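Local coordinates for toxin-like protein (Paenibacillus larvae subsp. larvae BRL-230010, PDB 5DZQ), which probably transfers ADP-ribose from NAD+ to a target protein, as a C3-like mono-ADP-ribosyltransferase toxin, at residues V91-G96 with T156-P161; S140-S145 with Q178-L183; T187-D192 with I207-Q212. All coordinates share one frame; numbering follows the deposited sequence.

How the contacts relate
Contacts 1 and 3 belong to the same mixed sheet, where strands 154-160 and 203-211 lie side by side and share backbone bonds, whereas contact 2 belongs to a three-stranded sheet joined to it by a probable backbone bond between Tyr94 and Ser142. All three are partly buried. The core side is largely apolar: Val91, Val93, Leu158 and Val160 of contact 1 approach Thr141, Leu181 and Leu183 of contact 2, and Leu183 also meets Val211 of contact 3. On the other side of the mixed sheet, contacts 1 and 3 turn polar side chains outward and share one glycerol. Contact 2 differs in carrying a threonine hydroxyl bond to backbone, and Arg95 of contact 1 reaches its Ser140 carbonyl.

Contact 1. Residues V91-G96 with T156-P161; sequences VQVYRG and TTLKVP. With GOL (glycerol), chain F.
Val91 to Arg95 run antiparallel to Thr156 to Val160, the short strand axes making an angle of 152° and approaching to 4.5 Å, and six backbone hydrogen bonds join the pairs Val91-Val160, Val93-Leu158 and Arg95-Thr156. This is one edge of the mixed sheet in an ADP-ribosyltransferase fold. The two faces illustrate how one strand pair can serve two environments. On the face of Val91, Val93, Leu158 and Val160, Val93 CG2 meets Val160 CG2 at 3.9 Å, the two side chains set at a slant, while Val91 stands beside Val160; Leu181 and Leu183 of the neighbouring sheet pack against this apolar row. At its far end the row gives way to Arg95 and Thr156, where a water links Arg95 O and Thr156 OG1. The Arg95 side chain leaves the pair to meet Asp97 in a salt bridge and the carbonyl of Ser140, a position consistent with the strand arginine of the R-S-E signature. On the face of Gln92, Tyr94, Thr157 and Lys159, a bend at chi2 (-94°) folds the Gln92 amide back across Lys159, with Gln92 NE2 3.6 Å from Lys159 CB. The amide grips a glycerol through both its polar atoms: Gln92 NE2 donates to glycerol O2 at 2.8 Å, nearly straight at 167°, and Gln92 OE1 accepts from glycerol O3 at 2.9 Å. Thr157 OG1 donates to that same O3 at 2.8 Å. The methyl of the same threonine, Thr157 CG2, rests 4.0 Å from Tyr94 CB, and the tyrosine ring leads away to a hydroxyl bonded to Phe149 N. The glycerol, probably from the crystallisation liquor, is also bonded to Asp192; its several partners suggest that the end of this face around Gln92 and Thr157 can bind hydroxyl groups.

Contact 2. Residues S140-S145 with Q178-L183; sequences STSIVS and QYELLL
Thr141 and Leu181 stand next to each other on one face, at the centre of an antiparallel pairing in the three-stranded sheet of the ADP-ribosyltransferase fold; the sequences, Ser-Thr-Ser on one strand and Gln-x-Glu leading into the other, match the family signatures that, in relatives, border the NAD+ site. The threonine hydroxyl sits between its backbone N and carbonyl carbon (chi1 63°), and from there it turns back to the strand opposite. Leu181 O is consequently held twice: Thr141 N donates to it at 2.9 Å and Thr141 OG1 also at 2.9 Å, the two donors coming from opposite faces of the carbonyl plane. In return Leu181 N donates to Thr141 O at 160°. Buried polar groups on this side are thus bonded across the pair, and Val93 and Leu158 of the other sheet lean on the threonine.

On the reverse face Glu180 reaches across in an extended chain (chi2 -167°). Its CB passes 3.2 Å from Thr141 O, and its carboxylate comes down between the two serines, with Glu180 OE1 3.7 Å from Ser140 CB. The other oxygen, OE2, makes its salt bridge with Lys171, and Ser142 OG has a weak bond to the same lysine. Ser140 OG is hydrogen-bonded to Tyr47 OH, and Leu182 CD1 lies 3.5 Å from Ser140 OG.

Further along, Ile143 continues the contact, its CD1 reaching over the backbone of Tyr179 and Glu180. A water then spans the widening gap, accepting from Ile143 N at 3.0 Å and donating to Tyr179 O at 2.7 Å.

Contact 3. Residues T187-D192 with I207-Q212; sequences TKYKID and IEATVQ
Thr187 meets Val211 at the start of a long beta hairpin, strands 187-198 and 203-211, which forms part of the mixed sheet of the ADP-ribosyltransferase fold; here the axes of the two short antiparallel segments make 139°. The two side chains cross at about a right angle, Thr187 CG2 touching Val211 CG1, while Thr187 OG1 is bonded back to Pro184 O. At Lys188 the backbone carries the contact: Gln212 N donates to Lys188 O at 2.8 Å and almost straight, 175°, with the glutamine CG folded against the same carbonyl. Tyr189 follows on the side of Val211 and Ala209. Its CG occupies the position between backbone N and carbonyl carbon (chi1 59°), which stands the ring off the sheet, with Tyr189 CD2 3.7 Å from Ala209 CB, the methyl meeting the ring obliquely.

Lys190 pairs with Thr210 through two backbone bonds, and Thr210 O is gripped a second time. Lys190 N reaches it at 2.9 Å from one face of the carbonyl plane, Gln212 NE2 at 2.9 Å from the other, well above that plane. Gln212 NE2 also lies 3.7 Å from Lys190 CB, while the lysine's own amino group runs on to Gly130 O. Ile191 returns to the tyrosine side, where its CG2 meets Ile207 CG2 at 4.1 Å.

Asp192 ends the segment with a backbone and a side-chain bond. Its N donates to Glu208 O at 2.7 Å, and its carboxylate turns over the strand opposite, where Asp192 OD2 accepts a hydrogen bond from Thr210 OG1 on its syn lone pair, at 2.5 Å, a shortness to be read with caution.

Contact 1. Residues V91-G96 with T156-P161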
loop_
_atom_site.group_PDB
_atom_site.type_symbol
_atom_site.label_atom_id
_atom_site.label_comp_id
_atom_site.label_asym_id
_atom_site.label_seq_id
_atom_site.Cartn_x
_atom_site.Cartn_y
_atom_site.Cartn_z
ATOM N N VAL B 91 18.454 -12.814 -10.301
ATOM C CA VAL B 91 17.971 -11.468 -10.614
ATOM C C VAL B 91 18.110 -10.518 -9.429
ATOM O O VAL B 91 18.110 -10.946 -8.270
ATOM C CB VAL B 91 16.493 -11.481 -11.047
ATOM C CG1 VAL B 91 16.294 -12.363 -12.261
ATOM C CG2 VAL B 91 15.617 -11.948 -9.906
ATOM N N GLN B 92 18.232 -9.229 -9.729
ATOM C CA GLN B 92 18.169 -8.182 -8.704
ATOM C C GLN B 92 16.790 -7.537 -8.669
ATOM O O GLN B 92 16.280 -7.117 -9.698
ATOM C CB GLN B 92 19.219 -7.100 -8.958
ATOM C CG GLN B 92 20.648 -7.565 -8.845
ATOM C CD GLN B 92 21.238 -7.330 -7.465
ATOM O OE1 GLN B 92 20.877 -6.372 -6.770
ATOM N NE2 GLN B 92 22.156 -8.201 -7.065
ATOM N N VAL B 93 16.182 -7.453 -7.490
ATOM C CA VAL B 93 14.908 -6.760 -7.359
ATOM C C VAL B 93 14.996 -5.782 -6.202
ATOM O O VAL B 93 15.990 -5.768 -5.476
ATOM C CB VAL B 93 13.744 -7.743 -7.146
ATOM C CG1 VAL B 93 13.585 -8.627 -8.383
ATOM C CG2 VAL B 93 13.993 -8.599 -5.906
ATOM N N TYR B 94 13.968 -4.951 -6.039
ATOM C CA TYR B 94 13.992 -3.954 -4.975
ATOM C C TYR B 94 12.622 -3.685 -4.371
ATOM O O TYR B 94 11.593 -3.998 -4.984
ATOM C CB TYR B 94 14.588 -2.639 -5.487
ATOM C CG TYR B 94 13.679 -1.808 -6.357
ATOM C CD1 TYR B 94 13.609 -2.014 -7.729
ATOM C CD2 TYR B 94 12.914 -0.791 -5.808
ATOM C CE1 TYR B 94 12.776 -1.232 -8.521
ATOM C CE2 TYR B 94 12.090 -0.019 -6.589
ATOM C CZ TYR B 94 12.030 -0.243 -7.940
ATOM O OH TYR B 94 11.221 0.550 -8.711
ATOM N N ARG B 95 12.652 -3.086 -3.178
ATOM C CA ARG B 95 11.481 -2.709 -2.364
ATOM C C ARG B 95 11.740 -1.389 -1.685
ATOM O O ARG B 95 12.777 -1.238 -1.052
ATOM C CB ARG B 95 11.218 -3.720 -1.241
ATOM C CG ARG B 95 10.394 -4.912 -1.572
ATOM C CD ARG B 95 9.839 -5.480 -0.277
ATOM N NE ARG B 95 9.075 -4.460 0.440
ATOM C CZ ARG B 95 7.809 -4.147 0.167
ATOM N NH1 ARG B 95 7.156 -4.780 -0.805
ATOM N NH2 ARG B 95 7.195 -3.198 0.861
ATOM N N GLY B 96 10.799 -0.454 -1.747
ATOM C CA GLY B 96 10.858 0.710 -0.875
ATOM C C GLY B 96 10.069 0.407 0.390
ATOM O O GLY B 96 9.156 -0.415 0.367
ATOM N N THR B 156 15.517 -1.371 -0.237
ATOM C CA THR B 156 16.167 -2.673 -0.136
ATOM C C THR B 156 16.366 -3.256 -1.523
ATOM O O THR B 156 15.419 -3.341 -2.284
ATOM C CB THR B 156 15.324 -3.662 0.707
ATOM O OG1 THR B 156 15.072 -3.093 1.998
ATOM C CG2 THR B 156 16.054 -4.984 0.870
ATOM N N THR B 157 17.590 -3.637 -1.874
ATOM C CA THR B 157 17.773 -4.434 -3.086
ATOM C C THR B 157 18.080 -5.865 -2.670
ATOM O O THR B 157 18.773 -6.088 -1.680
ATOM C CB THR B 157 18.903 -3.898 -3.994
ATOM O OG1 THR B 157 20.074 -3.646 -3.214
ATOM C CG2 THR B 157 18.473 -2.616 -4.688
ATOM N N LEU B 158 17.543 -6.827 -3.415
ATOM C CA LEU B 158 17.701 -8.237 -3.087
ATOM C C LEU B 158 18.218 -9.011 -4.280
ATOM O O LEU B 158 17.692 -8.888 -5.388
ATOM C CB LEU B 158 16.374 -8.861 -2.633
ATOM C CG LEU B 158 15.669 -8.263 -1.418
ATOM C CD1 LEU B 158 14.222 -7.917 -1.736
ATOM C CD2 LEU B 158 15.739 -9.224 -0.248
ATOM N N LYS B 159 19.234 -9.826 -4.043
ATOM C CA LYS B 159 19.692 -10.759 -5.056
ATOM C C LYS B 159 18.935 -12.063 -4.851
ATOM O O LYS B 159 19.001 -12.675 -3.788
ATOM C CB LYS B 159 21.209 -10.961 -4.967
ATOM C CG LYS B 159 21.757 -12.042 -5.891
ATOM C CD LYS B 159 23.297 -12.094 -5.853
ATOM C CE LYS B 159 23.810 -12.237 -4.428
ATOM N NZ LYS B 159 25.296 -12.110 -4.355
ATOM N N VAL B 160 18.165 -12.459 -5.854
ATOM C CA VAL B 160 17.393 -13.691 -5.766
ATOM C C VAL B 160 18.068 -14.710 -6.660
ATOM O O VAL B 160 18.207 -14.481 -7.860
ATOM C CB VAL B 160 15.931 -13.490 -6.192
ATOM C CG1 VAL B 160 15.096 -14.708 -5.840
ATOM C CG2 VAL B 160 15.355 -12.249 -5.530
ATOM N N PRO B 161 18.495 -15.842 -6.078
ATOM C CA PRO B 161 19.312 -16.812 -6.816
ATOM C C PRO B 161 18.528 -17.611 -7.847
ATOM O O PRO B 161 17.338 -17.846 -7.671
ATOM C CB PRO B 161 19.839 -17.735 -5.711
ATOM C CG PRO B 161 18.796 -17.675 -4.657
ATOM C CD PRO B 161 18.252 -16.264 -4.688
HETATM C C1 GOL F . 23.840 -8.316 -2.405
HETATM O O1 GOL F . 23.985 -7.667 -1.161
HETATM C C2 GOL F . 23.462 -7.292 -3.466
HETATM O O2 GOL F . 23.726 -7.847 -4.738
HETATM C C3 GOL F . 21.971 -6.979 -3.347
HETATM O O3 GOL F . 21.701 -5.774 -4.032
HETATM O O HOH W 1 12.861 -1.615 1.806
#

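Contact 2. Residues S140-S145 with Q178-L183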
loop_
_atom_site.group_PDB
_atom_site.type_symbol
_atom_site.label_atom_id
_atom_site.label_comp_id
_atom_site.label_asym_id
_atom_site.label_seq_id
_atom_site.Cartn_x
_atom_site.Cartn_y
_atom_site.Cartn_z
ATOM N N SER B 140 6.635 -9.124 -2.163
ATOM C CA SER B 140 6.511 -8.545 -3.502
ATOM C C SER B 140 7.661 -7.577 -3.719
ATOM O O SER B 140 7.969 -6.774 -2.836
ATOM C CB SER B 140 5.180 -7.818 -3.677
ATOM O OG SER B 140 4.109 -8.652 -3.276
ATOM N N THR B 141 8.285 -7.654 -4.889
ATOM C CA THR B 141 9.446 -6.825 -5.190
ATOM C C THR B 141 9.318 -6.233 -6.589
ATOM O O THR B 141 8.644 -6.806 -7.444
ATOM C CB THR B 141 10.737 -7.623 -5.090
ATOM O OG1 THR B 141 10.740 -8.678 -6.066
ATOM C CG2 THR B 141 10.882 -8.237 -3.695
ATOM N N SER B 142 9.946 -5.080 -6.812
ATOM C CA SER B 142 9.884 -4.429 -8.114
ATOM C C SER B 142 11.171 -4.699 -8.887
ATOM O O SER B 142 12.212 -5.000 -8.300
ATOM C CB SER B 142 9.654 -2.921 -7.970
ATOM O OG SER B 142 8.516 -2.634 -7.172
ATOM N N ILE B 143 11.071 -4.590 -10.204
ATOM C CA ILE B 143 12.170 -4.852 -11.120
ATOM C C ILE B 143 12.556 -3.552 -11.816
ATOM O O ILE B 143 11.689 -2.859 -12.342
ATOM C CB ILE B 143 11.771 -5.893 -12.188
ATOM C CG1 ILE B 143 11.363 -7.216 -11.533
ATOM C CG2 ILE B 143 12.894 -6.111 -13.175
ATOM C CD1 ILE B 143 10.151 -7.845 -12.195
ATOM N N VAL B 144 13.839 -3.215 -11.827
ATOM C CA VAL B 144 14.267 -2.009 -12.549
ATOM C C VAL B 144 14.215 -2.232 -14.052
ATOM O O VAL B 144 14.823 -3.166 -14.573
ATOM C CB VAL B 144 15.694 -1.572 -12.147
ATOM C CG1 VAL B 144 16.195 -0.445 -13.069
ATOM C CG2 VAL B 144 15.715 -1.114 -10.698
ATOM N N SER B 145 13.470 -1.383 -14.747
ATOM C CA SER B 145 13.593 -1.296 -16.189
ATOM C C SER B 145 14.505 -0.113 -16.502
ATOM O O SER B 145 15.726 -0.254 -16.546
ATOM C CB SER B 145 12.232 -1.137 -16.857
ATOM O OG SER B 145 12.353 -1.307 -18.257
ATOM N N GLN B 178 5.320 -3.161 -15.762
ATOM C CA GLN B 178 4.318 -4.190 -16.019
ATOM C C GLN B 178 4.305 -5.310 -14.974
ATOM O O GLN B 178 3.236 -5.797 -14.603
ATOM C CB GLN B 178 4.529 -4.801 -17.409
ATOM C CG GLN B 178 4.063 -3.929 -18.571
ATOM C CD GLN B 178 2.586 -4.104 -18.894
ATOM O OE1 GLN B 178 1.792 -4.510 -18.043
ATOM N NE2 GLN B 178 2.214 -3.802 -20.134
ATOM N N TYR B 179 5.481 -5.728 -14.514
ATOM C CA TYR B 179 5.575 -6.910 -13.654
ATOM C C TYR B 179 6.265 -6.657 -12.323
ATOM O O TYR B 179 7.105 -5.775 -12.199
ATOM C CB TYR B 179 6.329 -8.036 -14.361
ATOM C CG TYR B 179 5.674 -8.552 -15.616
ATOM C CD1 TYR B 179 4.484 -9.259 -15.559
ATOM C CD2 TYR B 179 6.260 -8.354 -16.859
ATOM C CE1 TYR B 179 3.885 -9.740 -16.704
ATOM C CE2 TYR B 179 5.672 -8.832 -18.009
ATOM C CZ TYR B 179 4.483 -9.526 -17.928
ATOM O OH TYR B 179 3.888 -10.007 -19.071
ATOM N N GLU B 180 5.910 -7.469 -11.336
ATOM C CA GLU B 180 6.651 -7.547 -10.094
ATOM C C GLU B 180 7.074 -9.001 -9.899
ATOM O O GLU B 180 6.545 -9.904 -10.563
ATOM C CB GLU B 180 5.803 -7.073 -8.905
ATOM C CG GLU B 180 5.479 -5.581 -8.931
ATOM C CD GLU B 180 4.918 -5.059 -7.615
ATOM O OE1 GLU B 180 4.606 -5.874 -6.727
ATOM O OE2 GLU B 180 4.795 -3.826 -7.460
ATOM N N LEU B 181 8.025 -9.224 -9.000
ATOM C CA LEU B 181 8.452 -10.572 -8.678
ATOM C C LEU B 181 7.968 -10.909 -7.270
ATOM O O LEU B 181 8.248 -10.189 -6.302
ATOM C CB LEU B 181 9.969 -10.714 -8.795
ATOM C CG LEU B 181 10.505 -12.138 -8.608
ATOM C CD1 LEU B 181 9.919 -13.111 -9.641
ATOM C CD2 LEU B 181 12.022 -12.163 -8.659
ATOM N N LEU B 182 7.224 -12.002 -7.163
ATOM C CA LEU B 182 6.585 -12.370 -5.910
ATOM C C LEU B 182 7.321 -13.538 -5.290
ATOM O O LEU B 182 7.469 -14.589 -5.906
ATOM C CB LEU B 182 5.112 -12.728 -6.135
ATOM C CG LEU B 182 4.356 -13.219 -4.901
ATOM C CD1 LEU B 182 4.305 -12.120 -3.833
ATOM C CD2 LEU B 182 2.952 -13.651 -5.297
ATOM N N LEU B 183 7.801 -13.353 -4.070
ATOM C CA LEU B 183 8.533 -14.420 -3.405
ATOM C C LEU B 183 7.663 -15.049 -2.323
ATOM O O LEU B 183 6.736 -14.407 -1.824
ATOM C CB LEU B 183 9.849 -13.888 -2.813
ATOM C CG LEU B 183 11.059 -13.951 -3.755
ATOM C CD1 LEU B 183 10.951 -12.905 -4.844
ATOM C CD2 LEU B 183 12.373 -13.813 -3.001
HETATM O O HOH W 2 8.308 -3.659 -10.936
#

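Contact 3. Residues T187-D192 with I207-Q212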
loop_
_atom_site.group_PDB
_atom_site.type_symbol
_atom_site.label_atom_id
_atom_site.label_comp_id
_atom_site.label_asym_id
_atom_site.label_seq_id
_atom_site.Cartn_x
_atom_site.Cartn_y
_atom_site.Cartn_z
ATOM N N THR B 187 10.308 -15.841 3.492
ATOM C CA THR B 187 11.579 -15.750 2.776
ATOM C C THR B 187 12.670 -15.307 3.738
ATOM O O THR B 187 12.459 -14.414 4.556
ATOM C CB THR B 187 11.496 -14.782 1.590
ATOM O OG1 THR B 187 10.794 -15.422 0.519
ATOM C CG2 THR B 187 12.883 -14.402 1.092
ATOM N N LYS B 188 13.820 -15.969 3.663
ATOM C CA LYS B 188 14.953 -15.633 4.511
ATOM C C LYS B 188 15.966 -14.918 3.655
ATOM O O LYS B 188 16.240 -15.343 2.538
ATOM C CB LYS B 188 15.565 -16.887 5.155
ATOM C CG LYS B 188 14.668 -17.527 6.228
ATOM C CD LYS B 188 15.430 -18.484 7.123
ATOM C CE LYS B 188 14.559 -18.944 8.301
ATOM N NZ LYS B 188 15.358 -19.644 9.356
ATOM N N TYR B 189 16.505 -13.817 4.165
ATOM C CA TYR B 189 17.487 -13.065 3.419
ATOM C C TYR B 189 18.584 -12.563 4.347
ATOM O O TYR B 189 18.325 -12.182 5.493
ATOM C CB TYR B 189 16.823 -11.901 2.665
ATOM C CG TYR B 189 16.092 -10.919 3.546
ATOM C CD1 TYR B 189 14.769 -11.134 3.911
ATOM C CD2 TYR B 189 16.717 -9.764 4.001
ATOM C CE1 TYR B 189 14.091 -10.232 4.719
ATOM C CE2 TYR B 189 16.050 -8.858 4.804
ATOM C CZ TYR B 189 14.735 -9.097 5.158
ATOM O OH TYR B 189 14.072 -8.205 5.958
ATOM N N LYS B 190 19.816 -12.596 3.851
ATOM C CA LYS B 190 20.948 -12.123 4.623
ATOM C C LYS B 190 21.253 -10.682 4.260
ATOM O O LYS B 190 21.435 -10.347 3.088
ATOM C CB LYS B 190 22.174 -13.000 4.387
ATOM C CG LYS B 190 23.425 -12.507 5.093
ATOM C CD LYS B 190 24.635 -13.290 4.625
ATOM C CE LYS B 190 25.894 -12.825 5.323
ATOM N NZ LYS B 190 25.824 -13.122 6.774
ATOM N N ILE B 191 21.313 -9.822 5.266
ATOM C CA ILE B 191 21.633 -8.432 5.014
ATOM C C ILE B 191 23.140 -8.329 4.823
ATOM O O ILE B 191 23.913 -8.519 5.766
ATOM C CB ILE B 191 21.137 -7.535 6.152
ATOM C CG1 ILE B 191 19.605 -7.539 6.149
ATOM C CG2 ILE B 191 21.683 -6.121 6.011
ATOM C CD1 ILE B 191 18.977 -6.715 7.237
ATOM N N ASP B 192 23.551 -8.075 3.582
ATOM C CA ASP B 192 24.968 -8.077 3.222
ATOM C C ASP B 192 25.624 -6.756 3.594
ATOM O O ASP B 192 26.755 -6.721 4.067
ATOM C CB ASP B 192 25.152 -8.335 1.720
ATOM C CG ASP B 192 24.698 -9.729 1.289
ATOM O OD1 ASP B 192 25.110 -10.730 1.913
ATOM O OD2 ASP B 192 23.938 -9.824 0.301
ATOM N N ILE B 207 19.522 -0.903 2.064
ATOM C CA ILE B 207 19.765 -2.263 2.525
ATOM C C ILE B 207 20.064 -3.155 1.331
ATOM O O ILE B 207 19.279 -3.220 0.395
ATOM C CB ILE B 207 18.557 -2.839 3.312
ATOM C CG1 ILE B 207 18.269 -1.967 4.537
ATOM C CG2 ILE B 207 18.839 -4.302 3.719
ATOM C CD1 ILE B 207 16.938 -2.256 5.217
ATOM N N GLU B 208 21.204 -3.833 1.355
ATOM C CA GLU B 208 21.535 -4.780 0.300
ATOM C C GLU B 208 21.517 -6.197 0.876
ATOM O O GLU B 208 22.204 -6.483 1.860
ATOM C CB GLU B 208 22.894 -4.434 -0.322
ATOM C CG GLU B 208 22.906 -3.003 -0.860
ATOM C CD GLU B 208 24.174 -2.657 -1.617
ATOM O OE1 GLU B 208 25.188 -3.357 -1.430
ATOM O OE2 GLU B 208 24.146 -1.680 -2.396
ATOM N N ALA B 209 20.719 -7.078 0.273
ATOM C CA ALA B 209 20.486 -8.398 0.854
ATOM C C ALA B 209 20.481 -9.508 -0.190
ATOM O O ALA B 209 20.266 -9.265 -1.381
ATOM C CB ALA B 209 19.172 -8.409 1.627
ATOM N N THR B 210 20.723 -10.729 0.271
ATOM C CA THR B 210 20.695 -11.902 -0.596
ATOM C C THR B 210 19.693 -12.929 -0.081
ATOM O O THR B 210 19.758 -13.332 1.070
ATOM C CB THR B 210 22.081 -12.556 -0.697
ATOM O OG1 THR B 210 23.013 -11.606 -1.226
ATOM C CG2 THR B 210 22.029 -13.765 -1.617
ATOM N N VAL B 211 18.755 -13.329 -0.936
ATOM C CA VAL B 211 17.752 -14.318 -0.571
ATOM C C VAL B 211 18.420 -15.676 -0.373
ATOM O O VAL B 211 19.283 -16.068 -1.157
ATOM C CB VAL B 211 16.640 -14.424 -1.644
ATOM C CG1 VAL B 211 15.739 -15.624 -1.389
ATOM C CG2 VAL B 211 15.804 -13.127 -1.685
ATOM N N GLN B 212 18.047 -16.368 0.695
ATOM C CA GLN B 212 18.521 -17.730 0.923
ATOM C C GLN B 212 17.512 -18.727 0.347
ATOM O O GLN B 212 17.884 -19.638 -0.401
ATOM C CB GLN B 212 18.730 -17.990 2.414
ATOM C CG GLN B 212 19.366 -16.848 3.179
ATOM C CD GLN B 212 20.832 -16.650 2.840
ATOM O OE1 GLN B 212 21.695 -17.380 3.322
ATOM N NE2 GLN B 212 21.120 -15.651 2.017
#